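Local coordinates for protein NAD-dependent aldehyde dehydrogenase (PDB 5UJU) that probably oxidises aldehydes to carboxylic acids with NAD as the electron acceptor, at residues Ile339-Ala344 / Gly519-Gln524; Leu343-Gly348 / Val395-Ala400; Ser423-His428 / Arg435-Leu440. All coordinates share one frame; numbering follows the deposited sequence.

Contact 1: residues Ile339-Ala344 / Gly519-Gln524; sequences IAFSLA and GVFVNQ
Asn523 reaches helix 332-344 through its carboxamide, which meets the backbone carbonyl and the side chain of Ser342 near the C-terminal end of the helix. From CB the side chain runs to CG, set anti to its own carbonyl carbon (chi1 -42°), and there it splits. The OD1 branch lies against the Ser342 side chain, 3.1 Å from CB, without a hydrogen bond to the hydroxyl. The ND2 branch donates to Ser342 O at 2.9 Å; the N-H...O angle of 171° and the position of ND2 on a lone pair in the carbonyl plane show a well-formed bond. The acceptor also lies almost in the amide plane of Asn523, so both flat groups are nearly coplanar with the bond. Ser342 OG has a different circuit: it bonds Asn338 O one turn back and accepts from a water at 2.6 Å, and the same water takes the N-H of Val522 at 2.8 Å. Beside this polar patch Phe521 brings CE1 to 3.4 Å from Phe341 CB. The two rings meet obliquely, with centroids 5.3 Å apart and planes at 41°. The loop itself is shaped by a type I beta turn from Phe521 to Gln524, and Gln524 O bonds Arg560 of the second subunit. The Asn523 bond and the Phe521 ring dock the beta turn that follows strand 511-514 onto helix 332-344 of the aldehyde dehydrogenase fold.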
loop_
_atom_site.group_PDB
_atom_site.type_symbol
_atom_site.label_atom_id
_atom_site.label_comp_id
_atom_site.label_asym_id
_atom_site.label_seq_id
_atom_site.Cartn_x
_atom_site.Cartn_y
_atom_site.Cartn_z
ATOM N N ILE A 339 3.022 6.586 -35.681
ATOM C CA ILE A 339 2.126 5.493 -35.322
ATOM C C ILE A 339 2.639 4.180 -35.892
ATOM O O ILE A 339 2.601 3.134 -35.226
ATOM C CB ILE A 339 0.698 5.801 -35.809
ATOM C CG1 ILE A 339 0.078 6.906 -34.949
ATOM C CG2 ILE A 339 -0.151 4.530 -35.837
ATOM C CD1 ILE A 339 -1.240 7.430 -35.499
ATOM N N ALA A 340 3.148 4.214 -37.126
ATOM C CA ALA A 340 3.651 3.004 -37.771
ATOM C C ALA A 340 4.827 2.400 -37.001
ATOM O O ALA A 340 4.906 1.179 -36.830
ATOM C CB ALA A 340 4.075 3.318 -39.198
ATOM N N PHE A 341 5.785 3.237 -36.585
ATOM C CA PHE A 341 6.876 2.740 -35.749
ATOM C C PHE A 341 6.334 2.102 -34.484
ATOM O O PHE A 341 6.849 1.075 -34.023
ATOM C CB PHE A 341 7.827 3.877 -35.372
ATOM C CG PHE A 341 9.013 4.009 -36.266
ATOM C CD1 PHE A 341 9.983 3.017 -36.302
ATOM C CD2 PHE A 341 9.178 5.144 -37.057
ATOM C CE1 PHE A 341 11.085 3.137 -37.133
ATOM C CE2 PHE A 341 10.280 5.278 -37.891
ATOM C CZ PHE A 341 11.235 4.272 -37.931
ATOM N N SER A 342 5.302 2.714 -33.894
ATOM C CA SER A 342 4.741 2.209 -32.645
ATOM C C SER A 342 4.102 0.848 -32.833
ATOM O O SER A 342 4.110 0.023 -31.909
ATOM C CB SER A 342 3.719 3.199 -32.090
ATOM O OG SER A 342 4.310 4.476 -31.978
ATOM N N LEU A 343 3.534 0.606 -34.013
ATOM C CA LEU A 343 2.938 -0.686 -34.320
ATOM C C LEU A 343 3.992 -1.736 -34.659
ATOM O O LEU A 343 3.770 -2.925 -34.411
ATOM C CB LEU A 343 1.950 -0.543 -35.482
ATOM C CG LEU A 343 0.676 0.253 -35.225
ATOM C CD1 LEU A 343 -0.060 0.508 -36.555
ATOM C CD2 LEU A 343 -0.220 -0.471 -34.227
ATOM N N ALA A 344 5.122 -1.320 -35.225
ATOM C CA ALA A 344 6.137 -2.230 -35.745
ATOM C C ALA A 344 7.164 -2.673 -34.703
ATOM O O ALA A 344 7.688 -3.791 -34.796
ATOM C CB ALA A 344 6.860 -1.564 -36.917
ATOM N N GLY A 519 10.483 11.584 -32.623
ATOM C CA GLY A 519 11.267 10.437 -32.218
ATOM C C GLY A 519 10.889 9.778 -30.916
ATOM O O GLY A 519 11.557 8.820 -30.511
ATOM N N VAL A 520 9.842 10.239 -30.241
ATOM C CA VAL A 520 9.347 9.598 -29.026
ATOM C C VAL A 520 8.055 8.868 -29.377
ATOM O O VAL A 520 7.164 9.441 -30.017
ATOM C CB VAL A 520 9.131 10.617 -27.891
ATOM C CG1 VAL A 520 8.429 9.963 -26.708
ATOM C CG2 VAL A 520 10.462 11.220 -27.448
ATOM N N PHE A 521 7.966 7.599 -28.988
ATOM C CA PHE A 521 6.822 6.764 -29.319
ATOM C C PHE A 521 6.052 6.396 -28.060
ATOM O O PHE A 521 6.629 6.268 -26.972
ATOM C CB PHE A 521 7.262 5.494 -30.055
ATOM C CG PHE A 521 8.177 5.773 -31.202
ATOM C CD1 PHE A 521 7.677 6.320 -32.380
ATOM C CD2 PHE A 521 9.543 5.528 -31.098
ATOM C CE1 PHE A 521 8.514 6.602 -33.440
ATOM C CE2 PHE A 521 10.390 5.809 -32.155
ATOM C CZ PHE A 521 9.871 6.346 -33.338
ATOM N N VAL A 522 4.730 6.246 -28.224
ATOM C CA VAL A 522 3.882 5.930 -27.078
ATOM C C VAL A 522 4.371 4.668 -26.377
ATOM O O VAL A 522 4.188 4.521 -25.164
ATOM C CB VAL A 522 2.403 5.812 -27.509
ATOM C CG1 VAL A 522 2.171 4.554 -28.347
ATOM C CG2 VAL A 522 1.487 5.858 -26.282
ATOM N N ASN A 523 5.048 3.765 -27.108
ATOM C CA ASN A 523 5.568 2.555 -26.477
ATOM C C ASN A 523 6.596 2.880 -25.402
ATOM O O ASN A 523 6.763 2.098 -24.462
ATOM C CB ASN A 523 6.239 1.618 -27.487
ATOM C CG ASN A 523 5.464 1.486 -28.786
ATOM O OD1 ASN A 523 4.993 2.476 -29.338
ATOM N ND2 ASN A 523 5.342 0.256 -29.282
ATOM N N GLN A 524 7.290 4.010 -25.519
ATOM C CA GLN A 524 8.470 4.278 -24.705
ATOM C C GLN A 524 8.118 4.949 -23.382
ATOM O O GLN A 524 7.180 5.748 -23.291
ATOM C CB GLN A 524 9.450 5.167 -25.468
ATOM C CG GLN A 524 9.981 4.541 -26.738
ATOM C CD GLN A 524 10.765 5.523 -27.582
ATOM O OE1 GLN A 524 10.350 6.667 -27.780
ATOM N NE2 GLN A 524 11.924 5.088 -28.060
HETATM O O HOH W 1 3.566 6.646 -30.695
#

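Contact 2: residues Leu343-Gly348 / Val395-Ala400; sequences LALYSG and VELIGA. With NA (sodium ion), chain C.
Ser347 OG, turned anti to its own carbonyl carbon (chi1 -60°), is set beside Ile398 O, while Leu397 CG, anti to its backbone N, comes near Ala344 CB. Two helix ends of the aldehyde dehydrogenase fold meet here: 332-344 finishes just before Leu345, and 391-398 gives way to Gly399, whose positive phi turns the chain out of the helix. The central bond is between backbones. Tyr346 N donates to Leu397 O at 3.0 Å with an N-H...O angle of 170°, the donor lying in the carbonyl plane. One residue on, Ser347 OG donates to Ile398 O at 2.9 Å, but from 38° above that carbonyl's plane. The same oxygen receives a CA-H...O contact from Tyr346 CA, while Ile398 CA returns one to Ala344 O. A water then donates to both Ser347 OG and Gly399 O, extending the polar network past the helix end.

Leu397 carries most of the apolar contact. Its CD2 packs on Ala344 CB at 3.8 Å, and CD1 meets Leu345 CD2 at 3.9 Å, the two leucine side chains crossing at about a right angle. Tyr346 leaves in another direction: Ile398 O lies near the ring plane at the edge, and OH bonds Thr145 O. Ala344, Tyr346, Ser347, Ile398 and Ala400 are all buried, so the bonds between the helix ends run through the interior. Tyr346, Ser347 and Gly348, all with positive phi and in the left-handed helical region, lead to a sodium site, completed by Gly458 and four waters, in which Gly348 O binds the ion at 2.7 Å.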
loop_
_atom_site.group_PDB
_atom_site.type_symbol
_atom_site.label_atom_id
_atom_site.label_comp_id
_atom_site.label_asym_id
_atom_site.label_seq_id
_atom_site.Cartn_x
_atom_site.Cartn_y
_atom_site.Cartn_z
ATOM N N LEU A 343 3.534 0.606 -34.013
ATOM C CA LEU A 343 2.938 -0.686 -34.320
ATOM C C LEU A 343 3.992 -1.736 -34.659
ATOM O O LEU A 343 3.770 -2.925 -34.411
ATOM C CB LEU A 343 1.950 -0.543 -35.482
ATOM C CG LEU A 343 0.676 0.253 -35.225
ATOM C CD1 LEU A 343 -0.060 0.508 -36.555
ATOM C CD2 LEU A 343 -0.220 -0.471 -34.227
ATOM N N ALA A 344 5.122 -1.320 -35.225
ATOM C CA ALA A 344 6.137 -2.230 -35.745
ATOM C C ALA A 344 7.164 -2.673 -34.703
ATOM O O ALA A 344 7.688 -3.791 -34.796
ATOM C CB ALA A 344 6.860 -1.564 -36.917
ATOM N N LEU A 345 7.456 -1.822 -33.721
ATOM C CA LEU A 345 8.455 -2.081 -32.692
ATOM C C LEU A 345 8.218 -3.424 -32.014
ATOM O O LEU A 345 7.195 -3.624 -31.353
ATOM C CB LEU A 345 8.395 -0.960 -31.657
ATOM C CG LEU A 345 9.419 0.164 -31.677
ATOM C CD1 LEU A 345 9.126 1.059 -30.492
ATOM C CD2 LEU A 345 10.831 -0.386 -31.593
ATOM N N TYR A 346 9.156 -4.348 -32.185
ATOM C CA TYR A 346 9.058 -5.665 -31.553
ATOM C C TYR A 346 7.734 -6.352 -31.918
ATOM O O TYR A 346 7.172 -7.119 -31.134
ATOM C CB TYR A 346 9.254 -5.536 -30.030
ATOM C CG TYR A 346 9.345 -6.837 -29.232
ATOM C CD1 TYR A 346 9.842 -8.011 -29.795
ATOM C CD2 TYR A 346 8.915 -6.876 -27.911
ATOM C CE1 TYR A 346 9.907 -9.197 -29.044
ATOM C CE2 TYR A 346 8.971 -8.029 -27.172
ATOM C CZ TYR A 346 9.464 -9.183 -27.735
ATOM O OH TYR A 346 9.502 -10.313 -26.961
ATOM N N SER A 347 7.216 -6.067 -33.120
ATOM C CA SER A 347 6.019 -6.734 -33.642
ATOM C C SER A 347 4.835 -6.596 -32.690
ATOM O O SER A 347 4.054 -7.533 -32.499
ATOM C CB SER A 347 6.279 -8.209 -33.963
ATOM O OG SER A 347 7.295 -8.365 -34.942
ATOM N N GLY A 348 4.683 -5.404 -32.116
ATOM C CA GLY A 348 3.558 -5.112 -31.241
ATOM C C GLY A 348 3.520 -5.906 -29.959
ATOM O O GLY A 348 2.479 -5.937 -29.293
ATOM N N VAL A 395 14.340 -6.241 -39.836
ATOM C CA VAL A 395 14.539 -7.218 -38.759
ATOM C C VAL A 395 14.984 -6.544 -37.472
ATOM O O VAL A 395 14.610 -6.974 -36.379
ATOM C CB VAL A 395 15.523 -8.334 -39.165
ATOM C CG1 VAL A 395 14.866 -9.278 -40.164
ATOM C CG2 VAL A 395 16.831 -7.760 -39.686
ATOM N N GLU A 396 15.779 -5.486 -37.569
ATOM C CA GLU A 396 16.213 -4.840 -36.341
ATOM C C GLU A 396 15.093 -4.050 -35.687
ATOM O O GLU A 396 15.178 -3.750 -34.490
ATOM C CB GLU A 396 17.419 -3.952 -36.625
ATOM C CG GLU A 396 18.626 -4.734 -37.165
ATOM C CD GLU A 396 18.990 -5.979 -36.318
ATOM O OE1 GLU A 396 18.848 -5.946 -35.078
ATOM O OE2 GLU A 396 19.464 -6.983 -36.897
ATOM N N LEU A 397 14.028 -3.749 -36.429
ATOM C CA LEU A 397 12.876 -3.037 -35.888
ATOM C C LEU A 397 11.833 -3.995 -35.325
ATOM O O LEU A 397 11.380 -3.823 -34.191
ATOM C CB LEU A 397 12.254 -2.145 -36.983
ATOM C CG LEU A 397 10.875 -1.520 -36.712
ATOM C CD1 LEU A 397 10.877 -0.678 -35.474
ATOM C CD2 LEU A 397 10.443 -0.663 -37.906
ATOM N N ILE A 398 11.442 -5.015 -36.089
ATOM C CA ILE A 398 10.319 -5.840 -35.659
ATOM C C ILE A 398 10.745 -7.029 -34.800
ATOM O O ILE A 398 9.907 -7.574 -34.069
ATOM C CB ILE A 398 9.485 -6.306 -36.865
ATOM C CG1 ILE A 398 10.272 -7.282 -37.735
ATOM C CG2 ILE A 398 9.050 -5.076 -37.704
ATOM C CD1 ILE A 398 9.530 -7.695 -39.009
ATOM N N GLY A 399 12.014 -7.425 -34.844
ATOM C CA GLY A 399 12.421 -8.546 -34.012
ATOM C C GLY A 399 11.703 -9.812 -34.439
ATOM O O GLY A 399 11.257 -9.956 -35.585
ATOM N N ALA A 400 11.539 -10.727 -33.491
ATOM C CA ALA A 400 10.958 -12.026 -33.776
ATOM C C ALA A 400 9.716 -12.236 -32.925
ATOM O O ALA A 400 9.556 -11.637 -31.860
ATOM C CB ALA A 400 11.970 -13.163 -33.524
HETATM NA NA NA C . -0.076 -5.226 -29.923
HETATM O O HOH W 2 8.511 -10.572 -36.325
HETATM O O HOH W 3 0.248 -7.199 -28.285
HETATM O O HOH W 4 -2.509 -5.707 -30.254
HETATM O O HOH W 5 -0.799 -3.413 -28.201
HETATM O O HOH W 6 -0.462 -3.504 -32.019
#

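Contact 3: residues Ser423-His428 / Arg435-Leu440; sequences SQTLQH and RVRTPL
Thr425 and Arg437 lie side by side with their side chains pointing the same way, as befits facing residues of a single antiparallel beta bridge. Their CA atoms are 4.8 Å apart in an irregular hairpin-like excursion between strands 418-421 and 440-445 of the aldehyde dehydrogenase fold, and the two segments run 164° apart in direction. Thr425 OG1 sits over one face of the Arg437 guanidinium, offset toward its rim, without hydrogen-bonding NE. A bend at chi2 carries Arg437 CD back toward the neighbouring segment.

Leu426, Val436 and Thr438 form a separate apolar group. Leu426 and Thr438 cross at about a right angle, Thr438 CG2 lying 3.8 Å from Leu426 CG. Val436 approaches the same leucine obliquely, with CG1 3.9 Å from Leu426 CB; Ile398 of helix 391-398 packs on both Leu426 and Val436. At the edge of the His428 ring, near its plane, lies Val436 CG2.

The backbones make only a single bridge, and side chains supply part of the bonding around it. Thr438 N donates to Gln424 O at 2.9 Å, in the carbonyl plane, and Leu426 N to Val436 O at 3.2 Å, from well above that plane. In the opposite sense Gln424 N is taken not by a carbonyl but by Thr438 OG1, at 2.6 Å. That hydroxyl stands between the backbone N and carbonyl carbon of its residue (chi1 61°), a rotation that presents it to the facing chain. Thr438 O accepts from a different hydroxyl: Ser423 OG donates to it at 2.7 Å, tilted 19° from the carbonyl plane.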
loop_
_atom_site.group_PDB
_atom_site.type_symbol
_atom_site.label_atom_id
_atom_site.label_comp_id
_atom_site.label_asym_id
_atom_site.label_seq_id
_atom_site.Cartn_x
_atom_site.Cartn_y
_atom_site.Cartn_z
ATOM N N SER A 423 -0.456 -9.367 -42.825
ATOM C CA SER A 423 0.766 -9.832 -42.189
ATOM C C SER A 423 1.460 -10.856 -43.078
ATOM O O SER A 423 0.824 -11.801 -43.553
ATOM C CB SER A 423 0.429 -10.447 -40.833
ATOM O OG SER A 423 1.553 -11.095 -40.283
ATOM N N GLN A 424 2.771 -10.698 -43.265
ATOM C CA GLN A 424 3.563 -11.601 -44.090
ATOM C C GLN A 424 4.630 -12.293 -43.251
ATOM O O GLN A 424 5.008 -11.813 -42.184
ATOM C CB GLN A 424 4.258 -10.850 -45.239
ATOM C CG GLN A 424 3.366 -9.904 -46.030
ATOM C CD GLN A 424 2.255 -10.617 -46.753
ATOM O OE1 GLN A 424 2.206 -11.849 -46.790
ATOM N NE2 GLN A 424 1.345 -9.844 -47.346
ATOM N N THR A 425 5.079 -13.458 -43.727
ATOM C CA THR A 425 6.231 -14.144 -43.147
ATOM C C THR A 425 7.505 -13.659 -43.832
ATOM O O THR A 425 7.589 -13.643 -45.068
ATOM C CB THR A 425 6.090 -15.659 -43.299
ATOM O OG1 THR A 425 4.899 -16.091 -42.638
ATOM C CG2 THR A 425 7.290 -16.385 -42.696
ATOM N N LEU A 426 8.507 -13.302 -43.036
ATOM C CA LEU A 426 9.783 -12.866 -43.577
ATOM C C LEU A 426 10.843 -13.939 -43.323
ATOM O O LEU A 426 10.802 -14.649 -42.314
ATOM C CB LEU A 426 10.228 -11.539 -42.941
ATOM C CG LEU A 426 9.330 -10.294 -42.997
ATOM C CD1 LEU A 426 10.092 -9.080 -42.517
ATOM C CD2 LEU A 426 8.779 -10.068 -44.420
ATOM N N GLN A 427 11.793 -14.051 -44.250
ATOM C CA GLN A 427 12.971 -14.890 -44.068
ATOM C C GLN A 427 14.059 -13.989 -43.509
ATOM O O GLN A 427 14.492 -13.044 -44.176
ATOM C CB GLN A 427 13.411 -15.559 -45.373
ATOM C CG GLN A 427 14.647 -16.463 -45.213
ATOM C CD GLN A 427 14.393 -17.689 -44.364
ATOM O OE1 GLN A 427 13.253 -18.011 -44.050
ATOM N NE2 GLN A 427 15.469 -18.369 -43.959
ATOM N N HIS A 428 14.449 -14.247 -42.270
ATOM C CA HIS A 428 15.492 -13.450 -41.634
ATOM C C HIS A 428 16.805 -13.666 -42.372
ATOM O O HIS A 428 17.211 -14.816 -42.572
ATOM C CB HIS A 428 15.639 -13.831 -40.158
ATOM C CG HIS A 428 16.370 -12.806 -39.344
ATOM N ND1 HIS A 428 17.687 -12.476 -39.571
ATOM C CD2 HIS A 428 15.960 -12.029 -38.315
ATOM C CE1 HIS A 428 18.058 -11.537 -38.718
ATOM N NE2 HIS A 428 17.029 -11.254 -37.940
ATOM N N ARG A 435 11.393 -16.845 -36.448
ATOM C CA ARG A 435 9.945 -16.678 -36.585
ATOM C C ARG A 435 9.666 -15.178 -36.681
ATOM O O ARG A 435 9.674 -14.469 -35.670
ATOM C CB ARG A 435 9.222 -17.315 -35.397
ATOM C CG ARG A 435 7.695 -17.313 -35.482
ATOM C CD ARG A 435 7.080 -17.605 -34.111
ATOM N NE ARG A 435 7.411 -18.943 -33.649
ATOM C CZ ARG A 435 8.156 -19.213 -32.580
ATOM N NH1 ARG A 435 8.656 -18.237 -31.838
ATOM N NH2 ARG A 435 8.407 -20.474 -32.260
ATOM N N VAL A 436 9.445 -14.682 -37.899
ATOM C CA VAL A 436 9.298 -13.249 -38.140
ATOM C C VAL A 436 7.997 -13.034 -38.906
ATOM O O VAL A 436 7.780 -13.674 -39.942
ATOM C CB VAL A 436 10.490 -12.674 -38.933
ATOM C CG1 VAL A 436 10.365 -11.144 -39.102
ATOM C CG2 VAL A 436 11.822 -13.033 -38.299
ATOM N N ARG A 437 7.158 -12.109 -38.420
ATOM C CA ARG A 437 5.876 -11.780 -39.033
ATOM C C ARG A 437 5.653 -10.273 -39.005
ATOM O O ARG A 437 5.894 -9.629 -37.981
ATOM C CB ARG A 437 4.706 -12.439 -38.281
ATOM C CG ARG A 437 4.763 -13.930 -38.131
ATOM C CD ARG A 437 4.597 -14.605 -39.468
ATOM N NE ARG A 437 4.269 -16.026 -39.336
ATOM C CZ ARG A 437 5.169 -16.999 -39.327
ATOM N NH1 ARG A 437 6.459 -16.704 -39.433
ATOM N NH2 ARG A 437 4.781 -18.264 -39.214
ATOM N N THR A 438 5.152 -9.720 -40.116
ATOM C CA THR A 438 4.892 -8.283 -40.218
ATOM C C THR A 438 3.524 -7.948 -39.627
ATOM O O THR A 438 2.693 -8.838 -39.442
ATOM C CB THR A 438 4.969 -7.826 -41.681
ATOM O OG1 THR A 438 3.976 -8.496 -42.474
ATOM C CG2 THR A 438 6.350 -8.123 -42.244
ATOM N N PRO A 439 3.259 -6.673 -39.321
ATOM C CA PRO A 439 1.995 -6.339 -38.653
ATOM C C PRO A 439 0.768 -6.535 -39.534
ATOM O O PRO A 439 0.790 -6.345 -40.758
ATOM C CB PRO A 439 2.168 -4.860 -38.284
ATOM C CG PRO A 439 3.654 -4.649 -38.231
ATOM C CD PRO A 439 4.194 -5.527 -39.312
ATOM N N LEU A 440 -0.320 -6.921 -38.874
ATOM C CA LEU A 440 -1.645 -6.995 -39.467
ATOM C C LEU A 440 -2.429 -5.753 -39.062
ATOM O O LEU A 440 -2.551 -5.455 -37.868
ATOM C CB LEU A 440 -2.378 -8.253 -39.002
ATOM C CG LEU A 440 -3.852 -8.381 -39.414
ATOM C CD1 LEU A 440 -3.991 -8.594 -40.926
ATOM C CD2 LEU A 440 -4.478 -9.513 -38.654
HETATM O O HOH W 7 9.934 -16.305 -40.287
#

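Reading from the N terminus, helix 332-344 comes first and serves two contacts, which share Leu343 and Ala344. Contact 2 closes a loop of 46 residues, bringing the end of that helix to the end of helix 391-398. Contact 3 follows in series and closes a short loop of six residues between strands 418-421 and 440-445. Contact 1 closes last, when the loop after strand 511-514 returns to helix 332-344, so that contact 3 falls wholly within its span. The three are joined by packing: Phe341 CD1 meets Leu397 CD1, Ile398 CD1 meets Val436 CG1, and Pro439 CG lies near Ala344 CA.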